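Local atomic coordinates of SusD homolog (Bacteroides thetaiotaomicron VPI-5482, PDB entry 3IHV), a protein that probably binds glycans at the outer membrane, like other SusD-type proteins of gut Bacteroides. Residues E18-V23 against E96-K101; R29-D34 against R124-F129; N92-R97 against A118-L123; D175-A180 against G196-L201. All coordinates share one frame; numbering follows the deposited sequence.

Overall arrangement
Contacts 1 and 3 share E96 and R97 on helix 75-101, with centres 9 Å apart, and V23 CG1 meets F94 CD1 at 3.8 Å. Contact 3 is the piece through which the others join. Contacts 2 and 3 both draw on helix 107-135; the N92 OD1 atom probably accepts a hydrogen bond from R124 NH1 at 2.9 Å. Contact 4 meets contact 3 where A118 CB lies 3.5 Å from L177 CG, and reaches contact 2 where L201 packs on M126. Contacts 1 and 4 stay separate, their nearest atoms about 11 Å apart. In contact 2 the N31 side chain lies about 13 Å from a bound sodium ion.

Contact 1 of 4, residues E18-V23 against E96-K101; sequences EEAKDV and ERISNK
Sparse side-chain packing between two helices brings A20 and V23 of helix 17-29 against I98 and R97 of helix 75-101. The backbones come nearest at A20 and I98, whose CA atoms are 7.2 Å apart. I98 bridges that distance with its longer branch in an apolar contact: CG1 stands anti to the backbone N (chi1 -154°) and the chain runs on extended, bringing CD1 to 3.9 Å from A20 CB. One turn along, V23 crosses the end of R97 at about a right angle. Its CG1 approaches the guanidinium obliquely, 4.0 Å from R97 NH1, and CG2 lies near NH2. The charge is met elsewhere, NH1 forming salt bridges with D93 and E2. A113 and I117 of helix 107-135 also pack on I98, so the contact is bounded by a third helix. This helix-on-helix packing is consistent with the TPR-like helical part of SusD-family proteins.

Contact 2 of 4, residues R29-D34 against R124-F129; sequences RTNTLD and RGMFYF. With EDO (1,2-ethanediol), chain M.
N31 and F127 meet because each turns its CG anti to its own carbonyl carbon (chi1 of N31 -73°), which carries the ends of both side chains closer than their backbones would suggest. N31 OD1 arrives in the plane of the F127 ring, at its edge, 3.4 Å from CE1, with amide and ring planes 69° apart. That oxygen is buried without a hydrogen-bond partner in the model, and the slightly positive ring edge is probably a tolerable neighbour for it. The other branch of the amide is better served: ND2 donates to O2 of a 1,2-ethanediol, probably from the crystallisation liquor, at 3.1 Å, nearly straight at 163°, and the diol also bonds S264 N. T30 CB lies 4.3 Å from F127 CZ, while its hydroxyl is engaged by V27 and R90. The methyl of selenomethionine M126 approaches N31 OD1 more loosely. R29 O accepts twice, from T32 N and from T32 OG1 at 2.9 Å, the hydroxyl coming in the carbonyl plane on a lone pair. L33 N bonds T30 O in turn. The loop between helices 17-29 and 34-38 thus packs on helix 107-135, consistent with the TPR-like helical part of SusD proteins.

Contact 3 of 4, residues N92-R97 against A118-L123; sequences NDFLER and AEARAL
Segments 92-97 and 118-123, on helices 75-101 and 107-135, run nearly antiparallel where L95 and A120 face each other, their local axes 9.6 Å apart at closest approach and crossing at -150°; the two CA atoms lie 7.2 Å apart. Two residues of the first helix meet the A120 methyl. F94, whose CG is anti to the backbone N (chi1 176°), brings CD2 obliquely to 3.6 Å from A120 CB, and L95 CD2 lies 4.0 Å from the same carbon. Both methyls of L95 also rest on the aliphatic part of R121, CD1 coming within 3.9 Å of CG, with the two side chains crossing at about a right angle. R121 then bends at chi3, and its NE pairs with D169. With a serine in place of L95 both terminal methyls are gone, which would probably open a gap beside A120 and leave the R121 methylene without its apolar partner. These consecutive helices form a hairpin, F94 reaching V23 of helix 17-29 and R121 touching D168 and Y172 of helix 159-176.

Contact 4 of 4, residues D175-A180 against G196-L201; sequences DILPYA and GAALGL
The loop that follows helix 159-176 packs against the start of helix 195-210, so that L177 and Y179 meet A198, G196 and L199. Y179 does most of the touching. Its CG stands anti to the carbonyl carbon (chi1 -76°), which brings the ring to G196 and L199. The ring approaches G196 obliquely, CD1 3.8 Å from G196 N, and the side chain crosses L199 at about a right angle, where the OH comes to 3.4 Å from L199 CD1. That leucine methyl also packs near CZ of the ring. L177 CD1 makes a looser approach to A198 CB at 4.4 Å. No direct hydrogen bond joins the two segments; a water does so instead, accepting from A180 N at 2.9 Å and from G196 N at 2.9 Å. L230 of helix 219-232 packs on both Y179 and L199. Replacing Y179 by a serine would remove the ring and is likely to leave a gap beside L199 CD1 and the backbone of G196. Direct contact between the segments is thus van der Waals, with one water satisfying two backbone N-H groups, while next to it K195 adds polar bonds, its NZ to L177 O and its backbone to P178.

Contact 1 of 4, residues E18-V23 against E96-K101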
loop_
_atom_site.group_PDB
_atom_site.type_symbol
_atom_site.label_atom_id
_atom_site.label_comp_id
_atom_site.label_asym_id
_atom_site.label_seq_id
_atom_site.Cartn_x
_atom_site.Cartn_y
_atom_site.Cartn_z
ATOM N N GLU A 18 -18.230 -16.575 -18.549
ATOM C CA GLU A 18 -16.848 -16.537 -19.069
ATOM C C GLU A 18 -16.554 -15.178 -19.747
ATOM O O GLU A 18 -15.502 -14.597 -19.530
ATOM C CB GLU A 18 -16.591 -17.697 -20.022
ATOM C CG GLU A 18 -15.179 -17.737 -20.568
ATOM C CD GLU A 18 -14.990 -18.832 -21.621
ATOM O OE1 GLU A 18 -15.741 -19.851 -21.625
ATOM O OE2 GLU A 18 -14.071 -18.653 -22.456
ATOM N N GLU A 19 -17.506 -14.666 -20.520
ATOM C CA GLU A 19 -17.357 -13.351 -21.155
ATOM C C GLU A 19 -17.366 -12.253 -20.113
ATOM O O GLU A 19 -16.593 -11.299 -20.213
ATOM C CB GLU A 19 -18.440 -13.103 -22.198
ATOM C CG GLU A 19 -18.336 -14.043 -23.372
ATOM C CD GLU A 19 -19.355 -13.794 -24.440
ATOM O OE1 GLU A 19 -20.138 -12.815 -24.372
ATOM O OE2 GLU A 19 -19.364 -14.603 -25.365
ATOM N N ALA A 20 -18.221 -12.387 -19.100
ATOM C CA ALA A 20 -18.286 -11.408 -18.023
ATOM C C ALA A 20 -16.950 -11.354 -17.291
ATOM O O ALA A 20 -16.479 -10.266 -16.896
ATOM C CB ALA A 20 -19.426 -11.739 -17.030
ATOM N N LYS A 21 -16.351 -12.533 -17.094
ATOM C CA LYS A 21 -15.102 -12.646 -16.386
ATOM C C LYS A 21 -14.023 -11.821 -17.107
ATOM O O LYS A 21 -13.243 -11.129 -16.476
ATOM C CB LYS A 21 -14.658 -14.111 -16.293
ATOM C CG LYS A 21 -13.416 -14.254 -15.439
ATOM C CD LYS A 21 -12.826 -15.639 -15.335
ATOM C CE LYS A 21 -11.999 -16.006 -16.522
ATOM N NZ LYS A 21 -11.008 -17.042 -16.103
ATOM N N ASP A 22 -13.977 -11.937 -18.421
ATOM C CA ASP A 22 -13.000 -11.203 -19.240
ATOM C C ASP A 22 -13.103 -9.694 -18.965
ATOM O O ASP A 22 -12.079 -9.006 -18.789
ATOM C CB ASP A 22 -13.237 -11.553 -20.730
ATOM C CG ASP A 22 -12.235 -10.892 -21.688
ATOM O OD1 ASP A 22 -11.037 -10.798 -21.365
ATOM O OD2 ASP A 22 -12.665 -10.505 -22.806
ATOM N N VAL A 23 -14.335 -9.174 -18.908
ATOM C CA VAL A 23 -14.557 -7.723 -18.658
ATOM C C VAL A 23 -14.162 -7.374 -17.225
ATOM O O VAL A 23 -13.523 -6.342 -16.958
ATOM C CB VAL A 23 -16.003 -7.304 -18.943
ATOM C CG1 VAL A 23 -16.184 -5.820 -18.614
ATOM C CG2 VAL A 23 -16.412 -7.663 -20.423
ATOM N N GLU A 96 -23.263 -2.131 -14.566
ATOM C CA GLU A 96 -24.409 -1.766 -15.404
ATOM C C GLU A 96 -24.723 -2.865 -16.402
ATOM O O GLU A 96 -25.865 -3.236 -16.575
ATOM C CB GLU A 96 -24.097 -0.457 -16.156
ATOM C CG GLU A 96 -24.072 0.751 -15.233
ATOM C CD GLU A 96 -23.355 1.955 -15.820
ATOM O OE1 GLU A 96 -23.140 2.002 -17.041
ATOM O OE2 GLU A 96 -22.939 2.832 -15.029
ATOM N N ARG A 97 -23.693 -3.364 -17.074
ATOM C CA ARG A 97 -23.865 -4.361 -18.091
ATOM C C ARG A 97 -24.289 -5.728 -17.562
ATOM O O ARG A 97 -25.214 -6.341 -18.112
ATOM C CB ARG A 97 -22.598 -4.477 -18.903
ATOM C CG ARG A 97 -22.364 -3.225 -19.773
ATOM C CD ARG A 97 -20.944 -3.202 -20.270
ATOM N NE ARG A 97 -20.636 -4.262 -21.226
ATOM C CZ ARG A 97 -19.413 -4.525 -21.707
ATOM N NH1 ARG A 97 -18.363 -3.808 -21.324
ATOM N NH2 ARG A 97 -19.235 -5.518 -22.578
ATOM N N ILE A 98 -23.640 -6.200 -16.504
ATOM C CA ILE A 98 -24.018 -7.507 -15.975
ATOM C C ILE A 98 -25.446 -7.454 -15.403
ATOM O O ILE A 98 -26.167 -8.439 -15.479
ATOM C CB ILE A 98 -22.969 -8.074 -14.976
ATOM C CG1 ILE A 98 -23.050 -9.619 -14.978
ATOM C CG2 ILE A 98 -23.098 -7.406 -13.589
ATOM C CD1 ILE A 98 -21.852 -10.310 -14.296
ATOM N N SER A 99 -25.897 -6.310 -14.908
ATOM C CA SER A 99 -27.266 -6.218 -14.376
ATOM C C SER A 99 -28.274 -6.576 -15.465
ATOM O O SER A 99 -29.298 -7.196 -15.193
ATOM C CB SER A 99 -27.571 -4.823 -13.791
ATOM O OG SER A 99 -27.757 -3.862 -14.820
ATOM N N ASN A 100 -27.968 -6.211 -16.703
ATOM C CA ASN A 100 -28.828 -6.495 -17.837
ATOM C C ASN A 100 -28.659 -7.870 -18.478
ATOM O O ASN A 100 -29.499 -8.260 -19.262
ATOM C CB ASN A 100 -28.601 -5.430 -18.920
ATOM C CG ASN A 100 -29.103 -4.067 -18.491
ATOM O OD1 ASN A 100 -30.052 -3.971 -17.707
ATOM N ND2 ASN A 100 -28.455 -3.009 -18.973
ATOM N N LYS A 101 -27.598 -8.592 -18.126
ATOM C CA LYS A 101 -27.292 -9.890 -18.722
ATOM C C LYS A 101 -27.514 -11.090 -17.809
ATOM O O LYS A 101 -27.809 -12.187 -18.299
ATOM C CB LYS A 101 -25.830 -9.900 -19.184
ATOM C CG LYS A 101 -25.497 -8.885 -20.279
ATOM C CD LYS A 101 -26.073 -9.251 -21.648
ATOM C CE LYS A 101 -25.539 -8.288 -22.723
ATOM N NZ LYS A 101 -25.866 -8.694 -24.130
#

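Contact 2 of 4, residues R29-D34 against R124-F129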
loop_
_atom_site.group_PDB
_atom_site.type_symbol
_atom_site.label_atom_id
_atom_site.label_comp_id
_atom_site.label_asym_id
_atom_site.label_seq_id
_atom_site.Cartn_x
_atom_site.Cartn_y
_atom_site.Cartn_z
ATOM N N ARG A 29 -7.202 -4.919 -14.130
ATOM C CA ARG A 29 -5.992 -4.501 -14.835
ATOM C C ARG A 29 -5.664 -3.049 -14.512
ATOM O O ARG A 29 -4.511 -2.660 -14.587
ATOM C CB ARG A 29 -6.183 -4.733 -16.333
ATOM C CG ARG A 29 -5.027 -4.485 -17.241
ATOM C CD ARG A 29 -5.483 -4.882 -18.696
ATOM N NE ARG A 29 -6.037 -6.244 -18.703
ATOM C CZ ARG A 29 -7.238 -6.640 -19.167
ATOM N NH1 ARG A 29 -8.060 -5.828 -19.836
ATOM N NH2 ARG A 29 -7.583 -7.915 -19.028
ATOM N N THR A 30 -6.660 -2.247 -14.115
ATOM C CA THR A 30 -6.402 -0.845 -13.753
ATOM C C THR A 30 -5.268 -0.762 -12.718
ATOM O O THR A 30 -4.372 0.118 -12.790
ATOM C CB THR A 30 -7.657 -0.152 -13.207
ATOM O OG1 THR A 30 -8.789 -0.496 -14.010
ATOM C CG2 THR A 30 -7.489 1.360 -13.221
ATOM N N ASN A 31 -5.275 -1.710 -11.779
ATOM C CA ASN A 31 -4.305 -1.725 -10.703
ATOM C C ASN A 31 -2.848 -1.784 -11.111
ATOM O O ASN A 31 -2.021 -1.348 -10.313
ATOM C CB ASN A 31 -4.586 -2.881 -9.719
ATOM C CG ASN A 31 -5.801 -2.611 -8.859
ATOM O OD1 ASN A 31 -6.116 -1.452 -8.560
ATOM N ND2 ASN A 31 -6.459 -3.666 -8.441
ATOM N N THR A 32 -2.551 -2.326 -12.289
ATOM C CA THR A 32 -1.164 -2.514 -12.742
ATOM C C THR A 32 -0.582 -1.281 -13.409
ATOM O O THR A 32 0.586 -1.282 -13.770
ATOM C CB THR A 32 -1.003 -3.743 -13.676
ATOM O OG1 THR A 32 -1.816 -3.580 -14.842
ATOM C CG2 THR A 32 -1.361 -5.047 -12.918
ATOM N N LEU A 33 -1.405 -0.262 -13.627
ATOM C CA LEU A 33 -0.908 0.997 -14.189
ATOM C C LEU A 33 0.182 1.629 -13.317
ATOM O O LEU A 33 0.151 1.576 -12.095
ATOM C CB LEU A 33 -2.041 1.998 -14.359
ATOM C CG LEU A 33 -3.064 1.713 -15.482
ATOM C CD1 LEU A 33 -4.277 2.556 -15.236
ATOM C CD2 LEU A 33 -2.529 1.953 -16.907
ATOM N N ASP A 34 1.099 2.309 -13.997
ATOM C CA ASP A 34 2.170 3.025 -13.351
ATOM C C ASP A 34 1.571 4.043 -12.367
ATOM O O ASP A 34 2.040 4.188 -11.243
ATOM C CB ASP A 34 3.001 3.696 -14.458
ATOM C CG ASP A 34 4.438 4.032 -14.041
ATOM O OD1 ASP A 34 5.165 3.150 -13.546
ATOM O OD2 ASP A 34 4.854 5.185 -14.274
ATOM N N ARG A 124 -14.293 -1.134 -6.853
ATOM C CA ARG A 124 -14.828 0.226 -6.836
ATOM C C ARG A 124 -14.674 0.887 -5.443
ATOM O O ARG A 124 -14.245 2.046 -5.313
ATOM C CB ARG A 124 -16.272 0.231 -7.310
ATOM C CG ARG A 124 -16.843 1.639 -7.428
ATOM C CD ARG A 124 -18.195 1.666 -8.137
ATOM N NE ARG A 124 -19.218 1.002 -7.350
ATOM C CZ ARG A 124 -20.455 0.775 -7.753
ATOM N NH1 ARG A 124 -20.850 1.135 -8.967
ATOM N NH2 ARG A 124 -21.318 0.180 -6.949
ATOM N N GLY A 125 -14.919 0.109 -4.399
ATOM C CA GLY A 125 -14.717 0.579 -3.014
ATOM C C GLY A 125 -13.252 0.927 -2.754
ATOM O O GLY A 125 -12.947 1.959 -2.144
HETATM N N MSE A 126 -12.353 0.071 -3.248
HETATM C CA MSE A 126 -10.914 0.273 -3.119
HETATM C C MSE A 126 -10.503 1.575 -3.854
HETATM O O MSE A 126 -9.736 2.378 -3.311
HETATM C CB MSE A 126 -10.161 -0.944 -3.674
HETATM C CG MSE A 126 -8.675 -0.865 -3.479
HETATM SE SE MSE A 126 -7.947 -2.588 -4.053
HETATM C CE MSE A 126 -6.091 -2.119 -4.448
ATOM N N PHE A 127 -11.022 1.783 -5.068
ATOM C CA PHE A 127 -10.681 2.987 -5.849
ATOM C C PHE A 127 -11.203 4.246 -5.150
ATOM O O PHE A 127 -10.464 5.230 -4.984
ATOM C CB PHE A 127 -11.240 2.942 -7.265
ATOM C CG PHE A 127 -10.779 1.760 -8.081
ATOM C CD1 PHE A 127 -9.537 1.164 -7.889
ATOM C CD2 PHE A 127 -11.610 1.234 -9.041
ATOM C CE1 PHE A 127 -9.137 0.081 -8.675
ATOM C CE2 PHE A 127 -11.212 0.174 -9.796
ATOM C CZ PHE A 127 -9.998 -0.403 -9.616
ATOM N N TYR A 128 -12.444 4.208 -4.688
ATOM C CA TYR A 128 -12.992 5.348 -3.934
ATOM C C TYR A 128 -12.283 5.576 -2.624
ATOM O O TYR A 128 -12.183 6.724 -2.176
ATOM C CB TYR A 128 -14.492 5.276 -3.701
ATOM C CG TYR A 128 -15.296 5.766 -4.873
ATOM C CD1 TYR A 128 -15.371 7.101 -5.173
ATOM C CD2 TYR A 128 -15.975 4.873 -5.686
ATOM C CE1 TYR A 128 -16.096 7.557 -6.254
ATOM C CE2 TYR A 128 -16.704 5.320 -6.761
ATOM C CZ TYR A 128 -16.768 6.646 -7.030
ATOM O OH TYR A 128 -17.500 7.059 -8.112
ATOM N N PHE A 129 -11.796 4.504 -1.985
ATOM C CA PHE A 129 -11.061 4.667 -0.740
ATOM C C PHE A 129 -9.797 5.459 -0.996
ATOM O O PHE A 129 -9.475 6.358 -0.235
ATOM C CB PHE A 129 -10.724 3.291 -0.132
ATOM C CG PHE A 129 -9.973 3.359 1.192
ATOM C CD1 PHE A 129 -10.363 4.234 2.189
ATOM C CD2 PHE A 129 -8.947 2.506 1.461
ATOM C CE1 PHE A 129 -9.713 4.303 3.392
ATOM C CE2 PHE A 129 -8.289 2.566 2.703
ATOM C CZ PHE A 129 -8.705 3.453 3.662
HETATM C C1 EDO M . -3.396 -7.600 -10.775
HETATM O O1 EDO M . -3.327 -8.527 -9.705
HETATM C C2 EDO M . -4.660 -6.764 -10.704
HETATM O O2 EDO M . -4.971 -6.224 -9.412
#

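Contact 3 of 4, residues N92-R97 against A118-L123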
loop_
_atom_site.group_PDB
_atom_site.type_symbol
_atom_site.label_atom_id
_atom_site.label_comp_id
_atom_site.label_asym_id
_atom_site.label_seq_id
_atom_site.Cartn_x
_atom_site.Cartn_y
_atom_site.Cartn_z
ATOM N N ASN A 92 -18.150 0.565 -12.860
ATOM C CA ASN A 92 -19.526 0.993 -13.175
ATOM C C ASN A 92 -20.041 0.314 -14.441
ATOM O O ASN A 92 -21.178 -0.195 -14.494
ATOM C CB ASN A 92 -19.596 2.520 -13.387
ATOM C CG ASN A 92 -19.481 3.349 -12.089
ATOM O OD1 ASN A 92 -19.664 2.859 -10.988
ATOM N ND2 ASN A 92 -19.210 4.636 -12.254
ATOM N N ASP A 93 -19.208 0.306 -15.482
ATOM C CA ASP A 93 -19.584 -0.255 -16.772
ATOM C C ASP A 93 -19.919 -1.747 -16.631
ATOM O O ASP A 93 -20.954 -2.224 -17.098
ATOM C CB ASP A 93 -18.404 -0.079 -17.731
ATOM C CG ASP A 93 -18.685 -0.612 -19.110
ATOM O OD1 ASP A 93 -19.615 -0.089 -19.784
ATOM O OD2 ASP A 93 -17.992 -1.595 -19.487
ATOM N N PHE A 94 -19.030 -2.470 -15.972
ATOM C CA PHE A 94 -19.235 -3.900 -15.716
ATOM C C PHE A 94 -20.534 -4.169 -14.955
ATOM O O PHE A 94 -21.307 -5.043 -15.337
ATOM C CB PHE A 94 -18.049 -4.472 -14.928
ATOM C CG PHE A 94 -18.238 -5.910 -14.561
ATOM C CD1 PHE A 94 -17.940 -6.902 -15.476
ATOM C CD2 PHE A 94 -18.753 -6.259 -13.342
ATOM C CE1 PHE A 94 -18.158 -8.230 -15.183
ATOM C CE2 PHE A 94 -18.994 -7.623 -13.036
ATOM C CZ PHE A 94 -18.664 -8.586 -13.968
ATOM N N LEU A 95 -20.769 -3.401 -13.892
ATOM C CA LEU A 95 -21.970 -3.545 -13.056
ATOM C C LEU A 95 -23.264 -3.227 -13.823
ATOM O O LEU A 95 -24.253 -3.970 -13.748
ATOM C CB LEU A 95 -21.846 -2.701 -11.784
ATOM C CG LEU A 95 -20.727 -3.182 -10.853
ATOM C CD1 LEU A 95 -20.323 -2.164 -9.807
ATOM C CD2 LEU A 95 -21.138 -4.537 -10.178
ATOM N N GLU A 96 -23.263 -2.131 -14.566
ATOM C CA GLU A 96 -24.409 -1.766 -15.404
ATOM C C GLU A 96 -24.723 -2.865 -16.402
ATOM O O GLU A 96 -25.865 -3.236 -16.575
ATOM C CB GLU A 96 -24.097 -0.457 -16.156
ATOM C CG GLU A 96 -24.072 0.751 -15.233
ATOM C CD GLU A 96 -23.355 1.955 -15.820
ATOM O OE1 GLU A 96 -23.140 2.002 -17.041
ATOM O OE2 GLU A 96 -22.939 2.832 -15.029
ATOM N N ARG A 97 -23.693 -3.364 -17.074
ATOM C CA ARG A 97 -23.865 -4.361 -18.091
ATOM C C ARG A 97 -24.289 -5.728 -17.562
ATOM O O ARG A 97 -25.214 -6.341 -18.112
ATOM C CB ARG A 97 -22.598 -4.477 -18.903
ATOM C CG ARG A 97 -22.364 -3.225 -19.773
ATOM C CD ARG A 97 -20.944 -3.202 -20.270
ATOM N NE ARG A 97 -20.636 -4.262 -21.226
ATOM C CZ ARG A 97 -19.413 -4.525 -21.707
ATOM N NH1 ARG A 97 -18.363 -3.808 -21.324
ATOM N NH2 ARG A 97 -19.235 -5.518 -22.578
ATOM N N ALA A 118 -19.608 -8.804 -6.863
ATOM C CA ALA A 118 -18.958 -8.519 -5.599
ATOM C C ALA A 118 -17.514 -8.038 -5.798
ATOM O O ALA A 118 -17.052 -7.125 -5.102
ATOM C CB ALA A 118 -18.996 -9.804 -4.692
ATOM N N GLU A 119 -16.775 -8.698 -6.685
ATOM C CA GLU A 119 -15.384 -8.319 -7.014
ATOM C C GLU A 119 -15.310 -6.927 -7.595
ATOM O O GLU A 119 -14.459 -6.136 -7.197
ATOM C CB GLU A 119 -14.732 -9.314 -7.974
ATOM C CG GLU A 119 -14.544 -10.693 -7.378
ATOM C CD GLU A 119 -13.881 -11.630 -8.353
ATOM O OE1 GLU A 119 -12.764 -11.277 -8.812
ATOM O OE2 GLU A 119 -14.456 -12.704 -8.677
ATOM N N ALA A 120 -16.222 -6.598 -8.488
ATOM C CA ALA A 120 -16.225 -5.261 -9.094
ATOM C C ALA A 120 -16.558 -4.201 -8.082
ATOM O O ALA A 120 -15.985 -3.096 -8.120
ATOM C CB ALA A 120 -17.209 -5.211 -10.313
ATOM N N ARG A 121 -17.511 -4.486 -7.206
ATOM C CA ARG A 121 -17.896 -3.554 -6.169
ATOM C C ARG A 121 -16.752 -3.380 -5.168
ATOM O O ARG A 121 -16.556 -2.259 -4.680
ATOM C CB ARG A 121 -19.191 -3.986 -5.454
ATOM C CG ARG A 121 -20.423 -3.908 -6.326
ATOM C CD ARG A 121 -21.736 -4.022 -5.540
ATOM N NE ARG A 121 -21.973 -2.847 -4.698
ATOM C CZ ARG A 121 -23.086 -2.623 -3.991
ATOM N NH1 ARG A 121 -24.083 -3.492 -3.989
ATOM N NH2 ARG A 121 -23.195 -1.527 -3.268
ATOM N N ALA A 122 -16.038 -4.462 -4.842
ATOM C CA ALA A 122 -14.888 -4.367 -3.935
ATOM C C ALA A 122 -13.808 -3.473 -4.557
ATOM O O ALA A 122 -13.241 -2.624 -3.881
ATOM C CB ALA A 122 -14.328 -5.760 -3.577
ATOM N N LEU A 123 -13.549 -3.650 -5.846
ATOM C CA LEU A 123 -12.571 -2.826 -6.560
ATOM C C LEU A 123 -13.022 -1.368 -6.544
ATOM O O LEU A 123 -12.226 -0.464 -6.264
ATOM C CB LEU A 123 -12.398 -3.332 -7.970
ATOM C CG LEU A 123 -11.493 -4.576 -8.135
ATOM C CD1 LEU A 123 -11.753 -5.255 -9.467
ATOM C CD2 LEU A 123 -9.999 -4.243 -7.919
#

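Contact 4 of 4, residues D175-A180 against G196-L201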
loop_
_atom_site.group_PDB
_atom_site.type_symbol
_atom_site.label_atom_id
_atom_site.label_comp_id
_atom_site.label_asym_id
_atom_site.label_seq_id
_atom_site.Cartn_x
_atom_site.Cartn_y
_atom_site.Cartn_z
ATOM N N ASP A 175 -20.682 -9.976 2.020
ATOM C CA ASP A 175 -21.847 -10.869 2.063
ATOM C C ASP A 175 -21.760 -11.947 0.991
ATOM O O ASP A 175 -22.089 -13.115 1.235
ATOM C CB ASP A 175 -23.155 -10.091 1.817
ATOM C CG ASP A 175 -23.553 -9.165 2.962
ATOM O OD1 ASP A 175 -23.014 -9.309 4.064
ATOM O OD2 ASP A 175 -24.424 -8.298 2.738
ATOM N N ILE A 176 -21.359 -11.559 -0.211
ATOM C CA ILE A 176 -21.425 -12.475 -1.358
ATOM C C ILE A 176 -20.197 -13.374 -1.597
ATOM O O ILE A 176 -20.361 -14.533 -1.914
ATOM C CB ILE A 176 -21.799 -11.684 -2.643
ATOM C CG1 ILE A 176 -23.320 -11.497 -2.724
ATOM C CG2 ILE A 176 -21.389 -12.433 -3.940
ATOM C CD1 ILE A 176 -23.997 -10.780 -1.614
ATOM N N LEU A 177 -18.998 -12.844 -1.375
ATOM C CA LEU A 177 -17.777 -13.586 -1.708
ATOM C C LEU A 177 -17.506 -14.743 -0.763
ATOM O O LEU A 177 -17.737 -14.632 0.413
ATOM C CB LEU A 177 -16.566 -12.647 -1.736
ATOM C CG LEU A 177 -16.579 -11.602 -2.860
ATOM C CD1 LEU A 177 -15.509 -10.570 -2.577
ATOM C CD2 LEU A 177 -16.367 -12.237 -4.259
ATOM N N PRO A 178 -17.028 -15.868 -1.293
ATOM C CA PRO A 178 -16.592 -16.918 -0.374
ATOM C C PRO A 178 -15.206 -16.535 0.143
ATOM O O PRO A 178 -14.550 -15.680 -0.431
ATOM C CB PRO A 178 -16.420 -18.125 -1.296
ATOM C CG PRO A 178 -16.012 -17.509 -2.616
ATOM C CD PRO A 178 -16.845 -16.246 -2.698
ATOM N N TYR A 179 -14.770 -17.161 1.223
ATOM C CA TYR A 179 -13.376 -17.046 1.633
ATOM C C TYR A 179 -12.562 -17.745 0.547
ATOM O O TYR A 179 -13.040 -18.711 -0.103
ATOM C CB TYR A 179 -13.108 -17.707 2.986
ATOM C CG TYR A 179 -13.607 -16.907 4.144
ATOM C CD1 TYR A 179 -12.865 -15.846 4.635
ATOM C CD2 TYR A 179 -14.807 -17.210 4.772
ATOM C CE1 TYR A 179 -13.318 -15.096 5.702
ATOM C CE2 TYR A 179 -15.258 -16.452 5.857
ATOM C CZ TYR A 179 -14.498 -15.396 6.303
ATOM O OH TYR A 179 -14.919 -14.631 7.379
ATOM N N ALA A 180 -11.349 -17.238 0.330
ATOM C CA ALA A 180 -10.463 -17.759 -0.717
ATOM C C ALA A 180 -10.301 -19.283 -0.689
ATOM O O ALA A 180 -10.355 -19.908 -1.738
ATOM C CB ALA A 180 -9.078 -17.074 -0.662
ATOM N N GLY A 196 -12.162 -12.579 2.750
ATOM C CA GLY A 196 -11.141 -12.092 3.695
ATOM C C GLY A 196 -10.634 -10.723 3.342
ATOM O O GLY A 196 -10.505 -9.869 4.207
ATOM N N ALA A 197 -10.374 -10.496 2.056
ATOM C CA ALA A 197 -9.932 -9.203 1.582
ATOM C C ALA A 197 -10.999 -8.153 1.727
ATOM O O ALA A 197 -10.687 -7.006 2.044
ATOM C CB ALA A 197 -9.486 -9.272 0.119
ATOM N N ALA A 198 -12.245 -8.504 1.436
ATOM C CA ALA A 198 -13.341 -7.561 1.612
ATOM C C ALA A 198 -13.472 -7.151 3.067
ATOM O O ALA A 198 -13.606 -5.949 3.361
ATOM C CB ALA A 198 -14.709 -8.156 1.070
ATOM N N LEU A 199 -13.419 -8.110 3.983
ATOM C CA LEU A 199 -13.544 -7.782 5.411
ATOM C C LEU A 199 -12.315 -7.002 5.881
ATOM O O LEU A 199 -12.431 -6.063 6.653
ATOM C CB LEU A 199 -13.663 -9.042 6.255
ATOM C CG LEU A 199 -14.945 -9.871 6.171
ATOM C CD1 LEU A 199 -14.693 -11.341 6.637
ATOM C CD2 LEU A 199 -16.029 -9.182 6.985
ATOM N N GLY A 200 -11.140 -7.424 5.425
ATOM C CA GLY A 200 -9.908 -6.704 5.809
ATOM C C GLY A 200 -9.897 -5.256 5.353
ATOM O O GLY A 200 -9.572 -4.317 6.129
ATOM N N LEU A 201 -10.265 -5.048 4.084
ATOM C CA LEU A 201 -10.280 -3.699 3.555
ATOM C C LEU A 201 -11.345 -2.851 4.252
ATOM O O LEU A 201 -11.088 -1.697 4.567
ATOM C CB LEU A 201 -10.469 -3.704 2.033
ATOM C CG LEU A 201 -10.471 -2.309 1.385
ATOM C CD1 LEU A 201 -9.174 -1.593 1.645
ATOM C CD2 LEU A 201 -10.730 -2.445 -0.109
HETATM O O HOH W 1 -10.672 -14.847 1.740
#